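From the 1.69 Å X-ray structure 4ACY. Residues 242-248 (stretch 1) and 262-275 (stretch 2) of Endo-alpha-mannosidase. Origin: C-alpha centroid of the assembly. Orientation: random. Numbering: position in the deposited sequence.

Stretch 1 (242-248) MDGFYTY
Stretch 2, residues 262-275: NWKSMQQWAKAHNK

A short strand, Gly244 to Tyr246, runs nearly antiparallel (163°) to the helix that ends at Ala272, with the axes 10.0 Å apart at closest approach. The stretches converge where the strand begins, Gly244 CA lying 4.6 Å from Lys275 CA, and are wider at Thr247 CA to Trp263 CA, 9.8 Å. Phe245, extended (phi/psi -149/150), covers the most surface. Its CB leaves sideways, but chi1 p (54°) and chi2 -84° carry the ring to the helix: Phe245 CE1 sits 3.8 Å from both Ala270 CB and Trp269 CE3, CE2 is 3.9 Å from Met266 CE, and CZ meets Met266 O edge-on at 3.6 Å. The Phe245 ring and the Trp269 six-membered ring are oblique, planes at 70°, centroids 5.8 Å apart.

Beyond the helix, Asn274 (53/44) turns the chain and Lys275 (-121/158) extends it, its backbone N hydrogen-bonded to Ala270 O at 2.8 Å. Lys275, with rotamer m, m, t, t, runs past Gly244 (Lys275 CB to Gly244 CA 4.2 Å), and Lys275 NZ donates a hydrogen bond to Met242 O at 2.6 Å; the ammonium, a strong donor, meets a backbone carbonyl oxygen, so the bond is a short charge-assisted hydrogen bond and not a salt bridge. Lys275 CA makes a CA-H...O contact with Asp243 O at 3.4 Å. One water donates to Asp243 O (2.8 Å) and Asn274 O (3.3 Å).

Met266, a selenomethionine (m, t, p), places CE 3.8 Å from Thr247 CG2, extending the apolar contact.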

# COMPACT_ATOMS: atom_id res chain seq x y z
N MSE A 242 -13.88 4.96 13.15
CA MSE A 242 -13.02 5.28 12.03
C MSE A 242 -13.78 6.04 10.98
O MSE A 242 -15.01 6.01 10.93
CB MSE A 242 -12.44 4.01 11.44
CG MSE A 242 -11.67 3.27 12.45
SE MSE A 242 -11.31 1.48 11.83
CE MSE A 242 -9.48 1.74 12.25
N ASP A 243 -13.04 6.72 10.11
CA ASP A 243 -13.63 7.54 9.06
C ASP A 243 -13.93 6.79 7.79
O ASP A 243 -14.66 7.28 6.92
CB ASP A 243 -12.70 8.71 8.77
CG ASP A 243 -12.46 9.52 10.00
OD1 ASP A 243 -13.32 10.37 10.33
OD2 ASP A 243 -11.43 9.30 10.68
N GLY A 244 -13.35 5.60 7.66
CA GLY A 244 -13.57 4.81 6.47
C GLY A 244 -12.86 3.48 6.51
O GLY A 244 -12.35 3.05 7.55
N PHE A 245 -12.84 2.83 5.35
CA PHE A 245 -12.29 1.47 5.25
C PHE A 245 -11.66 1.20 3.90
O PHE A 245 -12.08 1.75 2.88
CB PHE A 245 -13.36 0.41 5.55
CG PHE A 245 -14.60 0.54 4.73
CD1 PHE A 245 -15.62 1.42 5.10
CD2 PHE A 245 -14.79 -0.26 3.59
CE1 PHE A 245 -16.79 1.53 4.33
CE2 PHE A 245 -15.96 -0.16 2.83
CZ PHE A 245 -16.96 0.74 3.20
N TYR A 246 -10.65 0.32 3.89
CA TYR A 246 -10.00 -0.11 2.65
C TYR A 246 -9.83 -1.61 2.66
O TYR A 246 -10.08 -2.24 3.70
CB TYR A 246 -8.65 0.60 2.42
CG TYR A 246 -7.47 0.15 3.28
CD1 TYR A 246 -7.51 0.20 4.68
CD2 TYR A 246 -6.29 -0.30 2.67
CE1 TYR A 246 -6.40 -0.21 5.46
CE2 TYR A 246 -5.17 -0.68 3.43
CZ TYR A 246 -5.24 -0.65 4.83
OH TYR A 246 -4.16 -1.01 5.60
N THR A 247 -9.43 -2.16 1.53
CA THR A 247 -9.51 -3.62 1.33
C THR A 247 -8.15 -4.28 1.20
O THR A 247 -8.01 -5.49 1.46
CB THR A 247 -10.38 -3.99 0.12
OG1 THR A 247 -9.81 -3.46 -1.08
CG2 THR A 247 -11.79 -3.43 0.31
N TYR A 248 -7.16 -3.48 0.80
CA TYR A 248 -5.76 -3.87 0.61
C TYR A 248 -5.45 -4.98 -0.41
O TYR A 248 -4.77 -4.73 -1.40
CB TYR A 248 -4.98 -4.12 1.93
CG TYR A 248 -3.53 -4.27 1.59
CD1 TYR A 248 -2.77 -3.15 1.25
CD2 TYR A 248 -2.95 -5.54 1.46
CE1 TYR A 248 -1.45 -3.28 0.84
CE2 TYR A 248 -1.60 -5.68 1.05
CZ TYR A 248 -0.87 -4.54 0.75
OH TYR A 248 0.46 -4.64 0.35
N ASN A 262 -18.36 -7.26 -4.64
CA ASN A 262 -18.97 -6.68 -3.44
C ASN A 262 -18.76 -5.17 -3.31
O ASN A 262 -19.30 -4.56 -2.40
CB ASN A 262 -18.46 -7.38 -2.18
CG ASN A 262 -18.82 -8.85 -2.15
OD1 ASN A 262 -19.92 -9.22 -2.54
ND2 ASN A 262 -17.88 -9.70 -1.72
N TRP A 263 -17.98 -4.60 -4.22
CA TRP A 263 -17.60 -3.19 -4.11
C TRP A 263 -18.75 -2.17 -4.24
O TRP A 263 -18.80 -1.21 -3.47
CB TRP A 263 -16.43 -2.86 -5.04
CG TRP A 263 -15.14 -3.50 -4.57
CD1 TRP A 263 -14.91 -4.12 -3.38
CD2 TRP A 263 -13.89 -3.50 -5.27
NE1 TRP A 263 -13.60 -4.55 -3.31
CE2 TRP A 263 -12.95 -4.17 -4.45
CE3 TRP A 263 -13.47 -3.00 -6.51
CZ2 TRP A 263 -11.60 -4.36 -4.84
CZ3 TRP A 263 -12.13 -3.20 -6.91
CH2 TRP A 263 -11.22 -3.86 -6.06
N LYS A 264 -19.66 -2.38 -5.18
CA LYS A 264 -20.84 -1.50 -5.27
C LYS A 264 -21.64 -1.46 -3.96
O LYS A 264 -22.00 -0.39 -3.46
CB LYS A 264 -21.74 -1.89 -6.45
CG LYS A 264 -21.17 -1.47 -7.78
CD LYS A 264 -22.16 -1.72 -8.92
CE LYS A 264 -21.59 -1.25 -10.24
NZ LYS A 264 -22.58 -1.38 -11.36
N SER A 265 -21.90 -2.64 -3.39
CA SER A 265 -22.62 -2.75 -2.11
C SER A 265 -21.86 -2.09 -0.94
O SER A 265 -22.45 -1.45 -0.08
CB SER A 265 -22.95 -4.22 -1.84
OG SER A 265 -23.50 -4.41 -0.55
N MSE A 266 -20.54 -2.24 -0.92
CA MSE A 266 -19.75 -1.64 0.15
C MSE A 266 -19.75 -0.12 0.05
O MSE A 266 -19.84 0.58 1.07
CB MSE A 266 -18.33 -2.22 0.15
CG MSE A 266 -18.31 -3.65 0.65
SE MSE A 266 -16.70 -4.64 0.16
CE MSE A 266 -15.45 -3.66 1.26
N GLN A 267 -19.69 0.39 -1.18
CA GLN A 267 -19.80 1.83 -1.42
C GLN A 267 -21.16 2.35 -0.95
O GLN A 267 -21.25 3.43 -0.37
CB GLN A 267 -19.61 2.16 -2.91
CG GLN A 267 -19.97 3.61 -3.33
CD GLN A 267 -19.10 4.68 -2.65
OE1 GLN A 267 -18.11 4.39 -1.97
NE2 GLN A 267 -19.49 5.95 -2.82
N GLN A 268 -22.20 1.58 -1.23
CA GLN A 268 -23.55 1.92 -0.78
C GLN A 268 -23.61 2.02 0.74
O GLN A 268 -24.21 2.95 1.27
CB GLN A 268 -24.59 0.91 -1.30
CG GLN A 268 -24.98 1.03 -2.77
CD GLN A 268 -25.87 -0.13 -3.25
OE1 GLN A 268 -26.71 -0.65 -2.50
NE2 GLN A 268 -25.68 -0.54 -4.51
N TRP A 269 -22.99 1.07 1.43
CA TRP A 269 -22.90 1.08 2.90
C TRP A 269 -22.14 2.31 3.38
O TRP A 269 -22.56 2.98 4.34
CB TRP A 269 -22.22 -0.19 3.43
CG TRP A 269 -22.29 -0.31 4.93
CD1 TRP A 269 -23.26 -0.95 5.66
CD2 TRP A 269 -21.38 0.25 5.89
NE1 TRP A 269 -23.00 -0.84 7.00
CE2 TRP A 269 -21.86 -0.10 7.18
CE3 TRP A 269 -20.22 1.02 5.79
CZ2 TRP A 269 -21.21 0.28 8.35
CZ3 TRP A 269 -19.57 1.41 6.96
CH2 TRP A 269 -20.07 1.04 8.23
N ALA A 270 -21.02 2.61 2.72
CA ALA A 270 -20.18 3.74 3.09
C ALA A 270 -20.98 5.04 3.03
O ALA A 270 -20.95 5.83 3.97
CB ALA A 270 -18.95 3.83 2.18
N LYS A 271 -21.66 5.25 1.90
CA LYS A 271 -22.48 6.45 1.68
C LYS A 271 -23.56 6.54 2.76
O LYS A 271 -23.74 7.59 3.40
CB LYS A 271 -23.08 6.41 0.27
CG LYS A 271 -23.81 7.67 -0.21
CD LYS A 271 -24.34 7.45 -1.64
CE LYS A 271 -25.51 8.38 -1.98
NZ LYS A 271 -25.06 9.53 -2.83
N ALA A 272 -24.25 5.43 3.01
CA ALA A 272 -25.33 5.41 4.00
C ALA A 272 -24.83 5.64 5.43
O ALA A 272 -25.58 6.10 6.28
CB ALA A 272 -26.13 4.10 3.90
N HIS A 273 -23.55 5.32 5.69
CA HIS A 273 -22.99 5.44 7.04
C HIS A 273 -21.96 6.55 7.22
O HIS A 273 -21.23 6.57 8.23
CB HIS A 273 -22.44 4.08 7.49
CG HIS A 273 -23.51 3.07 7.73
ND1 HIS A 273 -24.03 2.81 8.98
CD2 HIS A 273 -24.21 2.29 6.86
CE1 HIS A 273 -24.97 1.89 8.88
NE2 HIS A 273 -25.11 1.56 7.61
N ASN A 274 -21.93 7.47 6.26
CA ASN A 274 -20.99 8.60 6.26
C ASN A 274 -19.51 8.18 6.43
O ASN A 274 -18.76 8.79 7.20
CB ASN A 274 -21.37 9.65 7.33
CG ASN A 274 -20.82 11.04 7.02
OD1 ASN A 274 -20.68 11.42 5.85
ND2 ASN A 274 -20.51 11.80 8.06
N LYS A 275 -19.13 7.13 5.71
CA LYS A 275 -17.75 6.62 5.76
C LYS A 275 -17.13 6.65 4.36
O LYS A 275 -17.85 6.67 3.36
CB LYS A 275 -17.71 5.18 6.31
CG LYS A 275 -18.26 5.00 7.73
CD LYS A 275 -17.50 5.84 8.77
CE LYS A 275 -18.04 5.62 10.17
NZ LYS A 275 -17.51 6.58 11.18
O HOH W 1 -15.70 9.87 6.58